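PDB 5H2Q: phosphodiesterase from Trypanosoma brucei brucei, which belongs to the all-helical phosphodiesterases of the HD clan and here carries a zinc ion, a magnesium ion and the ligand LLI. Local coordinates for residues G293-G296 / F297-V301; I252-Q255 / W256-V260; P304-Q307 / K308-D311; A201-M204 / A205-S208; M317-T320 / V321-K325. One frame throughout, in Å; residues are numbered along the deposited sequence.

In the fold
Three of the five contacts look onto LLI. Interactions 1 and 2, on the consecutive helices 290-312 and 250-274, touch where Gln294 CD meets Ala257 CB at 3.6 Å. From the loop before helix 207-217, interaction 4 reaches the ligand and meets interaction 1 where Met204 CE lies 3.6 Å from Val301 CG1. Interactions 3 and 5 lie behind this pocket wall, with centres about 9 Å apart, and Phe306 CD1 approaches Thr320 OG1 to 3.2 Å. Interaction 3 continues the helix of interaction 1, while interaction 5 backs it through Ile298 CG2 and Thr324 CG2, 3.6 Å apart. The side chain of Met204 is about 7 Å from the magnesium ion.

Interaction 1 of 5, residues G293-G296 / F297-V301; sequences GQIG and FIDFV. With LLI ((4~{a}~{S},8~{a}~{R})-2-cycloheptyl-4-[4-methoxy-3-[2-(2-oxidanylideneimidazolidin-1-yl)ethoxy]phenyl]-4~{a},5,8,8~{a}-tetrahydrophthalazin-1-one), chain E.
Gln294 and Phe297, whose backbones meet across one turn of helix 290-312, both turn their side chains to LLI, the glutamine gripping oxygens and the phenylalanine covering one face of a ring, half of the hydrophobic clamp known from phosphodiesterase pockets; Val260 supplies the other half. Gln294 NE2 gives its straightest bond to LLI O35, at 2.8 Å and 175°. A second bond runs to LLI O8 at 2.9 Å, and a weak third reaches LLI O1. With two N-H groups for three acceptors, the one not aimed at O35 is probably shared between the two ether oxygens, a grip that fixes the rotation of the amide. The glutamine chain is folded at chi2 (-63°) to bring its amide there.

Phe297, its ring carried out toward the ligand by CG anti to the backbone N (chi1 -176°), lays a face against the aryl group of LLI, with LLI C2 3.7 Å above the plane and over its centre. Further along, Val301 CG2 meets LLI C26 of the cycloheptyl ring at 3.9 Å.

Behind this first shell, regular helical bonds hold the two presenting residues: Phe297 N to Gly293 O at 3.1 Å and Ile298 N to Gln294 O at 2.9 Å. On the side facing helix 318-334, Asp299, salt-bridged to Arg328, runs alongside Ile295. The next residue, Phe300, sets its ring edge against the oxygen one turn back, with CD2 3.4 Å from Gly296 O.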
# COMPACT_ATOMS: atom_id res chain seq x y z
N GLY A 293 8.64 -5.07 19.17
CA GLY A 293 8.12 -4.08 18.22
C GLY A 293 6.91 -4.60 17.48
O GLY A 293 5.86 -3.94 17.44
N GLN A 294 7.00 -5.82 16.97
CA GLN A 294 5.89 -6.46 16.23
C GLN A 294 4.67 -6.75 17.12
O GLN A 294 3.53 -6.51 16.70
CB GLN A 294 6.39 -7.70 15.48
CG GLN A 294 7.28 -7.35 14.27
CD GLN A 294 6.53 -6.57 13.20
OE1 GLN A 294 5.68 -7.11 12.48
NE2 GLN A 294 6.81 -5.28 13.08
N ILE A 295 4.90 -7.19 18.37
CA ILE A 295 3.80 -7.44 19.31
C ILE A 295 3.02 -6.14 19.60
O ILE A 295 1.79 -6.16 19.61
CB ILE A 295 4.31 -8.12 20.61
CG1 ILE A 295 4.82 -9.54 20.30
CG2 ILE A 295 3.19 -8.17 21.67
CD1 ILE A 295 5.69 -10.19 21.40
N GLY A 296 3.74 -5.04 19.82
CA GLY A 296 3.15 -3.73 20.09
C GLY A 296 2.29 -3.28 18.92
O GLY A 296 1.17 -2.80 19.11
N PHE A 297 2.85 -3.42 17.71
CA PHE A 297 2.19 -3.07 16.45
C PHE A 297 0.90 -3.89 16.27
O PHE A 297 -0.16 -3.32 16.01
CB PHE A 297 3.15 -3.25 15.26
CG PHE A 297 2.57 -2.80 13.94
CD1 PHE A 297 2.13 -1.50 13.75
CD2 PHE A 297 2.47 -3.69 12.87
CE1 PHE A 297 1.58 -1.09 12.52
CE2 PHE A 297 1.93 -3.29 11.64
CZ PHE A 297 1.49 -1.99 11.48
N ILE A 298 0.97 -5.19 16.50
CA ILE A 298 -0.20 -6.07 16.44
C ILE A 298 -1.26 -5.70 17.51
O ILE A 298 -2.41 -5.42 17.17
CB ILE A 298 0.25 -7.55 16.49
CG1 ILE A 298 0.93 -7.93 15.16
CG2 ILE A 298 -0.91 -8.50 16.81
CD1 ILE A 298 1.87 -9.13 15.18
N ASP A 299 -0.84 -5.60 18.81
CA ASP A 299 -1.77 -5.34 19.91
C ASP A 299 -2.53 -4.04 19.83
O ASP A 299 -3.74 -4.04 20.07
CB ASP A 299 -1.04 -5.42 21.27
CG ASP A 299 -0.65 -6.83 21.68
OD1 ASP A 299 -1.07 -7.79 21.00
OD2 ASP A 299 0.05 -6.98 22.69
N PHE A 300 -1.85 -2.93 19.55
CA PHE A 300 -2.45 -1.60 19.54
C PHE A 300 -2.90 -1.13 18.16
O PHE A 300 -3.63 -0.14 18.08
CB PHE A 300 -1.51 -0.58 20.19
CG PHE A 300 -1.25 -0.87 21.65
CD1 PHE A 300 -2.15 -0.43 22.63
CD2 PHE A 300 -0.15 -1.63 22.05
CE1 PHE A 300 -1.93 -0.73 23.98
CE2 PHE A 300 0.06 -1.93 23.40
CZ PHE A 300 -0.83 -1.47 24.35
N VAL A 301 -2.43 -1.79 17.08
CA VAL A 301 -2.84 -1.35 15.75
C VAL A 301 -3.53 -2.48 14.92
O VAL A 301 -4.74 -2.40 14.70
CB VAL A 301 -1.69 -0.66 14.94
CG1 VAL A 301 -2.19 -0.17 13.59
CG2 VAL A 301 -1.09 0.50 15.73
C2 LLI E . 5.46 -1.78 11.43
C3 LLI E . 5.55 -2.67 10.33
O1 LLI E . 6.04 -2.22 12.60
C12 LLI E . 3.45 1.77 8.47
C14 LLI E . 3.80 3.28 8.43
C15 LLI E . 3.31 4.04 9.66
C16 LLI E . 1.93 1.55 8.39
C17 LLI E . 1.28 2.43 7.35
C18 LLI E . 3.27 3.91 7.14
C19 LLI E . 1.83 3.55 6.88
C21 LLI E . 2.98 3.81 12.14
C22 LLI E . 4.23 3.82 13.10
C23 LLI E . 1.77 3.00 12.70
C24 LLI E . 4.05 4.40 14.50
C25 LLI E . 1.19 3.39 14.06
C26 LLI E . 1.99 2.92 15.28
C27 LLI E . 3.41 3.47 15.53
C28 LLI E . 5.95 -1.37 13.75
C29 LLI E . 6.74 -2.03 14.84
C4 LLI E . 4.94 -0.51 11.25
C5 LLI E . 5.12 -2.24 9.07
C6 LLI E . 4.50 -0.10 9.99
C7 LLI E . 4.60 -0.97 8.91
O8 LLI E . 6.05 -3.91 10.60
C9 LLI E . 6.37 -4.76 9.50
C10 LLI E . 3.95 1.27 9.82
N11 LLI E . 3.92 2.01 10.91
N13 LLI E . 3.42 3.28 10.83
O20 LLI E . 2.87 5.17 9.62
N30 LLI E . 8.19 -1.84 14.71
C31 LLI E . 8.79 -0.54 14.36
C32 LLI E . 9.08 -2.86 14.51
C33 LLI E . 10.28 -0.87 14.30
N34 LLI E . 10.29 -2.32 14.27
O35 LLI E . 8.82 -4.05 14.60

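Interaction 2 of 5, residues I252-Q255 / W256-V260; sequences ISRQ and WAMAV. With LLI ((4~{a}~{S},8~{a}~{R})-2-cycloheptyl-4-[4-methoxy-3-[2-(2-oxidanylideneimidazolidin-1-yl)ethoxy]phenyl]-4~{a},5,8,8~{a}-tetrahydrophthalazin-1-one), chain E.
The shortest hydrogen bond between 252-255 and 256-260 runs from Met258 N to Arg254 O, 2.9 Å long with an N-H...O angle of 153°. The same oxygen is grazed by the methionine side chain, whose CG lies 3.4 Å from Arg254 O. Further out the two long chains converge obliquely, Met258 SD coming no nearer than 4.2 Å to Arg254 NH2, a loose contact at the exposed side of the helix.

On the buried side Trp256 and Ile252 run side by side. Trp256 N is bonded to Ile252 O at 3.0 Å, and the indole lies back against the same carbonyl: with CG beside the backbone N (chi1 -73°), CD1 lies 3.2 Å from Ile252 O. The isoleucine meets the pyrrole part of the indole through its CG2 branch, 3.5 Å from Trp256 NE1, while Ser253 CA sits at the ring edge. Phe34 meets the indole from outside, its ring plane turned about 60° to it.

All of this belongs to helix 250-274, one wall of the phosphodiesterase ligand pocket. Val260, a turn beyond Trp256, presses both methyls on the aryl ring of LLI, from the side opposite Phe297, the two making a hydrophobic clamp. Its CG1 is 3.5 Å from LLI O8. Backbone takes part as well: Ala257 N lies 3.7 Å from LLI C9, the methoxy carbon. Ala257 O accepts from Thr261 OG1, a hydroxyl also bonded to LLI.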
# COMPACT_ATOMS: atom_id res chain seq x y z
N ILE A 252 7.89 -14.35 5.83
CA ILE A 252 7.59 -13.14 5.07
C ILE A 252 7.40 -11.94 6.00
O ILE A 252 8.03 -10.89 5.79
CB ILE A 252 6.37 -13.38 4.13
CG1 ILE A 252 6.77 -14.35 2.99
CG2 ILE A 252 5.83 -12.06 3.54
CD1 ILE A 252 5.58 -15.11 2.31
N SER A 253 6.51 -12.09 7.00
CA SER A 253 6.18 -11.08 8.01
C SER A 253 7.47 -10.60 8.72
O SER A 253 7.65 -9.39 8.88
CB SER A 253 5.21 -11.66 9.03
OG SER A 253 4.62 -10.62 9.80
N ARG A 254 8.39 -11.54 9.04
CA ARG A 254 9.68 -11.23 9.66
C ARG A 254 10.57 -10.37 8.76
O ARG A 254 11.19 -9.43 9.26
CB ARG A 254 10.39 -12.53 10.12
CG ARG A 254 11.82 -12.35 10.65
CD ARG A 254 12.39 -13.67 11.15
NE ARG A 254 13.25 -13.48 12.31
CZ ARG A 254 14.58 -13.44 12.27
NH1 ARG A 254 15.28 -13.26 13.39
NH2 ARG A 254 15.22 -13.59 11.12
N GLN A 255 10.67 -10.71 7.44
CA GLN A 255 11.46 -9.94 6.48
C GLN A 255 10.91 -8.50 6.34
O GLN A 255 11.70 -7.56 6.29
CB GLN A 255 11.60 -10.66 5.14
CG GLN A 255 12.52 -11.89 5.18
CD GLN A 255 12.61 -12.59 3.84
OE1 GLN A 255 11.97 -13.61 3.61
NE2 GLN A 255 13.41 -12.05 2.91
N TRP A 256 9.56 -8.32 6.37
CA TRP A 256 8.98 -6.98 6.33
C TRP A 256 9.37 -6.20 7.61
O TRP A 256 9.71 -5.03 7.52
CB TRP A 256 7.45 -7.05 6.23
CG TRP A 256 6.94 -7.47 4.87
CD1 TRP A 256 6.15 -8.55 4.60
CD2 TRP A 256 7.20 -6.83 3.62
NE1 TRP A 256 5.89 -8.61 3.25
CE2 TRP A 256 6.52 -7.57 2.62
CE3 TRP A 256 7.94 -5.70 3.23
CZ2 TRP A 256 6.59 -7.24 1.27
CZ3 TRP A 256 8.00 -5.36 1.88
CH2 TRP A 256 7.30 -6.10 0.93
N ALA A 257 9.33 -6.88 8.78
CA ALA A 257 9.70 -6.30 10.08
C ALA A 257 11.16 -5.85 10.08
O ALA A 257 11.45 -4.74 10.51
CB ALA A 257 9.46 -7.31 11.19
N MET A 258 12.05 -6.65 9.48
CA MET A 258 13.47 -6.28 9.37
C MET A 258 13.64 -5.01 8.54
O MET A 258 14.37 -4.11 8.95
CB MET A 258 14.30 -7.43 8.77
CG MET A 258 14.43 -8.64 9.69
SD MET A 258 14.98 -10.12 8.80
CE MET A 258 16.65 -9.64 8.35
N ALA A 259 12.96 -4.94 7.37
CA ALA A 259 13.02 -3.81 6.45
C ALA A 259 12.49 -2.51 7.11
O ALA A 259 13.17 -1.48 7.03
CB ALA A 259 12.22 -4.13 5.18
N VAL A 260 11.30 -2.58 7.77
CA VAL A 260 10.72 -1.40 8.43
C VAL A 260 11.64 -0.90 9.56
O VAL A 260 11.84 0.31 9.70
CB VAL A 260 9.25 -1.57 8.89
CG1 VAL A 260 9.13 -2.34 10.21
CG2 VAL A 260 8.57 -0.21 9.01
C2 LLI E . 5.46 -1.78 11.43
C3 LLI E . 5.55 -2.67 10.33
O1 LLI E . 6.04 -2.22 12.60
C12 LLI E . 3.45 1.77 8.47
C14 LLI E . 3.80 3.28 8.43
C15 LLI E . 3.31 4.04 9.66
C16 LLI E . 1.93 1.55 8.39
C17 LLI E . 1.28 2.43 7.35
C18 LLI E . 3.27 3.91 7.14
C19 LLI E . 1.83 3.55 6.88
C21 LLI E . 2.98 3.81 12.14
C22 LLI E . 4.23 3.82 13.10
C23 LLI E . 1.77 3.00 12.70
C24 LLI E . 4.05 4.40 14.50
C25 LLI E . 1.19 3.39 14.06
C26 LLI E . 1.99 2.92 15.28
C27 LLI E . 3.41 3.47 15.53
C28 LLI E . 5.95 -1.37 13.75
C29 LLI E . 6.74 -2.03 14.84
C4 LLI E . 4.94 -0.51 11.25
C5 LLI E . 5.12 -2.24 9.07
C6 LLI E . 4.50 -0.10 9.99
C7 LLI E . 4.60 -0.97 8.91
O8 LLI E . 6.05 -3.91 10.60
C9 LLI E . 6.37 -4.76 9.50
C10 LLI E . 3.95 1.27 9.82
N11 LLI E . 3.92 2.01 10.91
N13 LLI E . 3.42 3.28 10.83
O20 LLI E . 2.87 5.17 9.62
N30 LLI E . 8.19 -1.84 14.71
C31 LLI E . 8.79 -0.54 14.36
C32 LLI E . 9.08 -2.86 14.51
C33 LLI E . 10.28 -0.87 14.30
N34 LLI E . 10.29 -2.32 14.27
O35 LLI E . 8.82 -4.05 14.60

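Interaction 3 of 5, residues P304-Q307 / K308-D311; sequences PFFQ and KIVD
Helix 290-312 is kinked at Pro304, whose nitrogen gives no bond to the turn before, and regular turns resume at once: Pro304 O accepts from Lys308 N at 3.0 Å. The lysine chain leaves over that same carbonyl, with CG 3.2 Å from Pro304 O, and runs extended toward Glu212, with which it forms only a long, weak ion pair.

A turn along, the amide of Gln307 reaches the carboxylate of Asp311, four residues on. Gln307 NE2 bonds Asp311 OD1 at 3.0 Å on the syn side, 27° out of the carboxylate plane, and reaches Asp311 OD2 weakly at 3.1 Å, so one nitrogen straddles both oxygens. The glutamine's bend at chi2 (73°) swings the amide along the helix to reach them.

The buried side is apolar. Ile309 CD1 touches the rim of the Phe305 ring at CE2, 3.6 Å away, while its CG2 branch sits over a face of that ring, off centre. Phe305 in turn points CD2 at the middle of a Phe306 face, 3.9 Å above the plane. Around this cluster lie helix 227-242 and helix 207-217 beside Phe305 and Ile309, with helix 318-334 against Phe306, Gln307 and Val310.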
# COMPACT_ATOMS: atom_id res chain seq x y z
N PRO A 304 -6.66 -5.21 16.50
CA PRO A 304 -8.00 -4.61 16.61
C PRO A 304 -8.57 -4.20 15.26
O PRO A 304 -9.74 -4.43 15.01
CB PRO A 304 -7.78 -3.38 17.52
CG PRO A 304 -6.52 -3.67 18.25
CD PRO A 304 -5.67 -4.43 17.29
N PHE A 305 -7.73 -3.64 14.36
CA PHE A 305 -8.20 -3.24 13.03
C PHE A 305 -8.83 -4.42 12.25
O PHE A 305 -9.96 -4.29 11.79
CB PHE A 305 -7.05 -2.59 12.23
CG PHE A 305 -7.40 -2.25 10.80
CD1 PHE A 305 -8.06 -1.06 10.50
CD2 PHE A 305 -7.11 -3.13 9.77
CE1 PHE A 305 -8.37 -0.74 9.17
CE2 PHE A 305 -7.43 -2.81 8.44
CZ PHE A 305 -8.05 -1.61 8.15
N PHE A 306 -8.10 -5.53 12.10
CA PHE A 306 -8.59 -6.67 11.30
C PHE A 306 -9.75 -7.38 11.99
O PHE A 306 -10.73 -7.69 11.32
CB PHE A 306 -7.49 -7.65 10.95
CG PHE A 306 -6.56 -7.14 9.86
CD1 PHE A 306 -6.94 -7.19 8.52
CD2 PHE A 306 -5.29 -6.69 10.17
CE1 PHE A 306 -6.07 -6.75 7.51
CE2 PHE A 306 -4.42 -6.24 9.16
CZ PHE A 306 -4.80 -6.31 7.84
N GLN A 307 -9.66 -7.59 13.31
CA GLN A 307 -10.77 -8.23 14.04
C GLN A 307 -12.08 -7.46 13.85
O GLN A 307 -13.10 -8.09 13.54
CB GLN A 307 -10.41 -8.39 15.55
CG GLN A 307 -11.45 -9.15 16.38
CD GLN A 307 -11.44 -10.63 16.10
OE1 GLN A 307 -10.56 -11.38 16.55
NE2 GLN A 307 -12.41 -11.09 15.32
N LYS A 308 -12.05 -6.12 14.00
CA LYS A 308 -13.21 -5.23 13.91
C LYS A 308 -13.81 -5.17 12.50
O LYS A 308 -15.04 -5.16 12.36
CB LYS A 308 -12.88 -3.82 14.41
CG LYS A 308 -12.67 -3.70 15.93
CD LYS A 308 -12.12 -2.31 16.29
CE LYS A 308 -11.94 -2.09 17.77
NZ LYS A 308 -11.35 -0.75 18.06
N ILE A 309 -12.94 -5.09 11.46
CA ILE A 309 -13.46 -5.00 10.10
C ILE A 309 -14.04 -6.35 9.65
O ILE A 309 -15.07 -6.34 8.97
CB ILE A 309 -12.49 -4.36 9.07
CG1 ILE A 309 -11.31 -5.30 8.73
CG2 ILE A 309 -12.03 -2.96 9.54
CD1 ILE A 309 -10.30 -4.76 7.66
N VAL A 310 -13.43 -7.49 10.08
CA VAL A 310 -13.88 -8.86 9.79
C VAL A 310 -15.25 -9.08 10.46
O VAL A 310 -16.20 -9.46 9.77
CB VAL A 310 -12.85 -9.98 10.15
CG1 VAL A 310 -13.47 -11.37 10.07
CG2 VAL A 310 -11.61 -9.91 9.25
N ASP A 311 -15.36 -8.76 11.77
CA ASP A 311 -16.60 -8.92 12.52
C ASP A 311 -17.75 -8.02 12.04
O ASP A 311 -18.89 -8.48 12.06
CB ASP A 311 -16.36 -8.73 14.04
CG ASP A 311 -15.43 -9.75 14.68
OD1 ASP A 311 -15.06 -10.73 14.00
OD2 ASP A 311 -15.03 -9.55 15.85

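Interaction 4 of 5, residues A201-M204 / A205-S208; sequences ATDM and ARHS. With LLI ((4~{a}~{S},8~{a}~{R})-2-cycloheptyl-4-[4-methoxy-3-[2-(2-oxidanylideneimidazolidin-1-yl)ethoxy]phenyl]-4~{a},5,8,8~{a}-tetrahydrophthalazin-1-one), chain E.
Asp203 and Ala205 close an Asx turn in the link that leads from helix 185-200 into helix 207-217. Among the hydrogen bonds, Ala205 N reaches Asp203 OD1 at 3.0 Å, coming from above the carboxylate plane rather than within it. The carboxylate is placed by CG lying anti to the backbone N (chi1 178°), and its other oxygen, OD2, is taken by Ser158. Two short backbone turns follow in succession, Arg206 N to Asp203 O at 2.9 Å and His207 N to Met204 O at 3.0 Å, winding the chain up to Arg206 at the N-cap. Arg206 itself forms a salt bridge with Glu209 in the first turn of the helix.

Sulfur and methyl contacts form a second group. Met204 and His207 lie alongside each other, with SD 4.8 Å from the centre of the imidazole and oblique to it. The methyl CE is nearer, 3.5 Å from His207 ND1, an atom hydrogen-bonded to Lys239 NZ.

The third kind is contact with the ligand. Toward the pocket the methionine is folded at both chi2 (-61°) and chi3, a shape that turns its sulfur and methyl back to His207 and leaves the chain's root facing LLI. Met204 CG rests 3.4 Å from LLI O20.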
# COMPACT_ATOMS: atom_id res chain seq x y z
N ALA A 201 -6.30 8.55 3.08
CA ALA A 201 -6.67 7.64 4.17
C ALA A 201 -5.52 6.80 4.74
O ALA A 201 -5.71 6.12 5.77
CB ALA A 201 -7.78 6.73 3.71
N THR A 202 -4.34 6.78 4.06
CA THR A 202 -3.19 6.02 4.51
C THR A 202 -2.37 6.72 5.60
O THR A 202 -1.42 6.12 6.09
CB THR A 202 -2.30 5.56 3.36
OG1 THR A 202 -1.74 6.72 2.77
CG2 THR A 202 -3.07 4.71 2.34
N ASP A 203 -2.70 7.99 5.94
CA ASP A 203 -1.97 8.72 6.99
C ASP A 203 -2.35 8.03 8.33
O ASP A 203 -3.50 8.14 8.77
CB ASP A 203 -2.34 10.22 6.99
CG ASP A 203 -1.64 10.98 8.10
OD1 ASP A 203 -0.89 10.34 8.86
OD2 ASP A 203 -1.78 12.22 8.14
N MET A 204 -1.39 7.34 8.97
CA MET A 204 -1.66 6.60 10.22
C MET A 204 -2.05 7.49 11.42
O MET A 204 -2.64 6.98 12.38
CB MET A 204 -0.53 5.66 10.61
CG MET A 204 -0.41 4.44 9.74
SD MET A 204 -1.89 3.40 9.77
CE MET A 204 -1.80 2.67 11.38
N ALA A 205 -1.79 8.82 11.33
CA ALA A 205 -2.24 9.76 12.35
C ALA A 205 -3.78 9.77 12.34
O ALA A 205 -4.40 10.08 13.36
CB ALA A 205 -1.69 11.15 12.08
N ARG A 206 -4.41 9.36 11.19
CA ARG A 206 -5.87 9.30 11.03
C ARG A 206 -6.40 7.86 11.13
O ARG A 206 -7.55 7.62 10.75
CB ARG A 206 -6.30 9.96 9.71
CG ARG A 206 -5.83 11.42 9.54
CD ARG A 206 -6.28 12.04 8.23
NE ARG A 206 -7.73 12.22 8.18
CZ ARG A 206 -8.43 12.51 7.09
NH1 ARG A 206 -7.81 12.69 5.92
NH2 ARG A 206 -9.75 12.61 7.14
N HIS A 207 -5.57 6.90 11.57
CA HIS A 207 -5.96 5.49 11.64
C HIS A 207 -7.31 5.25 12.33
O HIS A 207 -8.21 4.64 11.74
CB HIS A 207 -4.87 4.65 12.27
CG HIS A 207 -5.26 3.23 12.53
ND1 HIS A 207 -5.28 2.28 11.51
CD2 HIS A 207 -5.65 2.64 13.69
CE1 HIS A 207 -5.64 1.14 12.09
NE2 HIS A 207 -5.89 1.32 13.40
N SER A 208 -7.42 5.67 13.61
CA SER A 208 -8.66 5.47 14.38
C SER A 208 -9.85 6.23 13.80
O SER A 208 -10.99 5.76 13.90
CB SER A 208 -8.43 5.84 15.85
OG SER A 208 -8.15 7.23 15.96
C2 LLI E . 5.46 -1.78 11.43
C3 LLI E . 5.55 -2.67 10.33
O1 LLI E . 6.04 -2.22 12.60
C12 LLI E . 3.45 1.77 8.47
C14 LLI E . 3.80 3.28 8.43
C15 LLI E . 3.31 4.04 9.66
C16 LLI E . 1.93 1.55 8.39
C17 LLI E . 1.28 2.43 7.35
C18 LLI E . 3.27 3.91 7.14
C19 LLI E . 1.83 3.55 6.88
C21 LLI E . 2.98 3.81 12.14
C22 LLI E . 4.23 3.82 13.10
C23 LLI E . 1.77 3.00 12.70
C24 LLI E . 4.05 4.40 14.50
C25 LLI E . 1.19 3.39 14.06
C26 LLI E . 1.99 2.92 15.28
C27 LLI E . 3.41 3.47 15.53
C28 LLI E . 5.95 -1.37 13.75
C29 LLI E . 6.74 -2.03 14.84
C4 LLI E . 4.94 -0.51 11.25
C5 LLI E . 5.12 -2.24 9.07
C6 LLI E . 4.50 -0.10 9.99
C7 LLI E . 4.60 -0.97 8.91
O8 LLI E . 6.05 -3.91 10.60
C9 LLI E . 6.37 -4.76 9.50
C10 LLI E . 3.95 1.27 9.82
N11 LLI E . 3.92 2.01 10.91
N13 LLI E . 3.42 3.28 10.83
O20 LLI E . 2.87 5.17 9.62
N30 LLI E . 8.19 -1.84 14.71
C31 LLI E . 8.79 -0.54 14.36
C32 LLI E . 9.08 -2.86 14.51
C33 LLI E . 10.28 -0.87 14.30
N34 LLI E . 10.29 -2.32 14.27
O35 LLI E . 8.82 -4.05 14.60

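Interaction 5 of 5, residues M317-T320 / V321-K325; sequences MQWT and VDRTK
Val321 meets Gln318 in the first turn of helix 318-334, where its backbone N makes a weak bond to Gln318 O and its CB lies 3.7 Å from Gln318 NE2. The amide passes the valine on its way to the next residue.

Asp322 is held twice by that glutamine. Its N reaches Gln318 O at 3.3 Å, and Gln318 NE2 returns a bond to Asp322 OD1 at 3.0 Å, on the syn side but 32° out of the carboxylate plane. The glutamine, bent at chi2 (59°), thus closes a side-chain bridge over the start of the helix.

Arg323 N continues the helix to Trp319 O at 2.9 Å. Its guanidinium comes to the indole at the edge, not over a face: NH1 is 3.2 Å from Trp319 CD1, the planes standing 75° apart. The second terminal nitrogen, NH2, is salt-bridged to Asp30.

Thr324 grips Thr320 O with two groups arriving from opposite faces of the carbonyl, OG1 at 2.7 Å and N at 3.2 Å. Thr320 uses its own hydroxyl backward, OG1 to Met317 O at 2.6 Å, an oxygen that also accepts from Thr320 N, and its CG2 rests over one face of Trp319.

In the all-helical fold this first part of helix 318-334 packs through Gln318, Thr320, Val321 and Thr324 against helix 290-312, while Trp319 and Thr320, with Met317 just ahead of the helix, touch helix 90-105.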
# COMPACT_ATOMS: atom_id res chain seq x y z
N MET A 317 -12.35 -12.21 5.08
CA MET A 317 -10.97 -11.84 5.45
C MET A 317 -10.58 -12.37 6.85
O MET A 317 -9.58 -11.93 7.41
CB MET A 317 -10.77 -10.32 5.35
CG MET A 317 -10.42 -9.83 3.94
SD MET A 317 -10.44 -8.04 3.88
CE MET A 317 -8.85 -7.65 4.82
N GLN A 318 -11.31 -13.38 7.38
CA GLN A 318 -11.03 -13.99 8.70
C GLN A 318 -9.58 -14.52 8.84
O GLN A 318 -9.02 -14.44 9.94
CB GLN A 318 -12.08 -15.08 9.00
CG GLN A 318 -11.90 -15.86 10.33
CD GLN A 318 -11.92 -14.98 11.57
OE1 GLN A 318 -12.80 -14.12 11.74
NE2 GLN A 318 -10.97 -15.19 12.46
N TRP A 319 -8.95 -15.00 7.73
CA TRP A 319 -7.57 -15.52 7.74
C TRP A 319 -6.55 -14.47 8.23
O TRP A 319 -5.48 -14.86 8.74
CB TRP A 319 -7.16 -16.08 6.36
CG TRP A 319 -6.56 -15.05 5.43
CD1 TRP A 319 -5.27 -14.59 5.44
CD2 TRP A 319 -7.23 -14.35 4.36
NE1 TRP A 319 -5.10 -13.64 4.46
CE2 TRP A 319 -6.27 -13.50 3.76
CE3 TRP A 319 -8.53 -14.38 3.84
CZ2 TRP A 319 -6.59 -12.68 2.67
CZ3 TRP A 319 -8.85 -13.56 2.76
CH2 TRP A 319 -7.89 -12.71 2.19
N THR A 320 -6.84 -13.17 7.98
CA THR A 320 -5.95 -12.05 8.36
C THR A 320 -5.82 -12.01 9.89
O THR A 320 -4.71 -11.89 10.41
CB THR A 320 -6.41 -10.69 7.79
OG1 THR A 320 -7.68 -10.33 8.30
CG2 THR A 320 -6.39 -10.63 6.26
N VAL A 321 -6.96 -12.20 10.59
CA VAL A 321 -7.04 -12.28 12.06
C VAL A 321 -6.20 -13.50 12.55
O VAL A 321 -5.34 -13.34 13.43
CB VAL A 321 -8.52 -12.36 12.55
CG1 VAL A 321 -8.60 -12.62 14.05
CG2 VAL A 321 -9.29 -11.09 12.18
N ASP A 322 -6.42 -14.69 11.96
CA ASP A 322 -5.73 -15.92 12.32
C ASP A 322 -4.21 -15.85 12.17
O ASP A 322 -3.49 -16.31 13.07
CB ASP A 322 -6.28 -17.14 11.53
CG ASP A 322 -7.78 -17.41 11.61
OD1 ASP A 322 -8.45 -16.81 12.47
OD2 ASP A 322 -8.28 -18.21 10.78
N ARG A 323 -3.72 -15.35 11.02
CA ARG A 323 -2.28 -15.28 10.77
C ARG A 323 -1.57 -14.27 11.65
O ARG A 323 -0.43 -14.51 12.03
CB ARG A 323 -1.97 -15.03 9.30
CG ARG A 323 -0.95 -16.03 8.77
CD ARG A 323 -1.65 -17.25 8.20
NE ARG A 323 -1.27 -17.51 6.82
CZ ARG A 323 -1.61 -16.74 5.78
NH1 ARG A 323 -2.34 -15.65 5.97
NH2 ARG A 323 -1.21 -17.05 4.56
N THR A 324 -2.27 -13.16 12.00
CA THR A 324 -1.79 -12.08 12.88
C THR A 324 -1.48 -12.66 14.26
O THR A 324 -0.38 -12.43 14.78
CB THR A 324 -2.82 -10.90 12.85
OG1 THR A 324 -2.81 -10.30 11.54
CG2 THR A 324 -2.52 -9.81 13.86
N LYS A 325 -2.41 -13.49 14.81
CA LYS A 325 -2.29 -14.20 16.10
C LYS A 325 -1.14 -15.22 16.06
O LYS A 325 -0.36 -15.31 17.01
CB LYS A 325 -3.61 -14.91 16.44
CG LYS A 325 -4.51 -14.19 17.43
CD LYS A 325 -5.46 -13.19 16.76
CE LYS A 325 -6.75 -13.01 17.52
NZ LYS A 325 -7.69 -14.15 17.33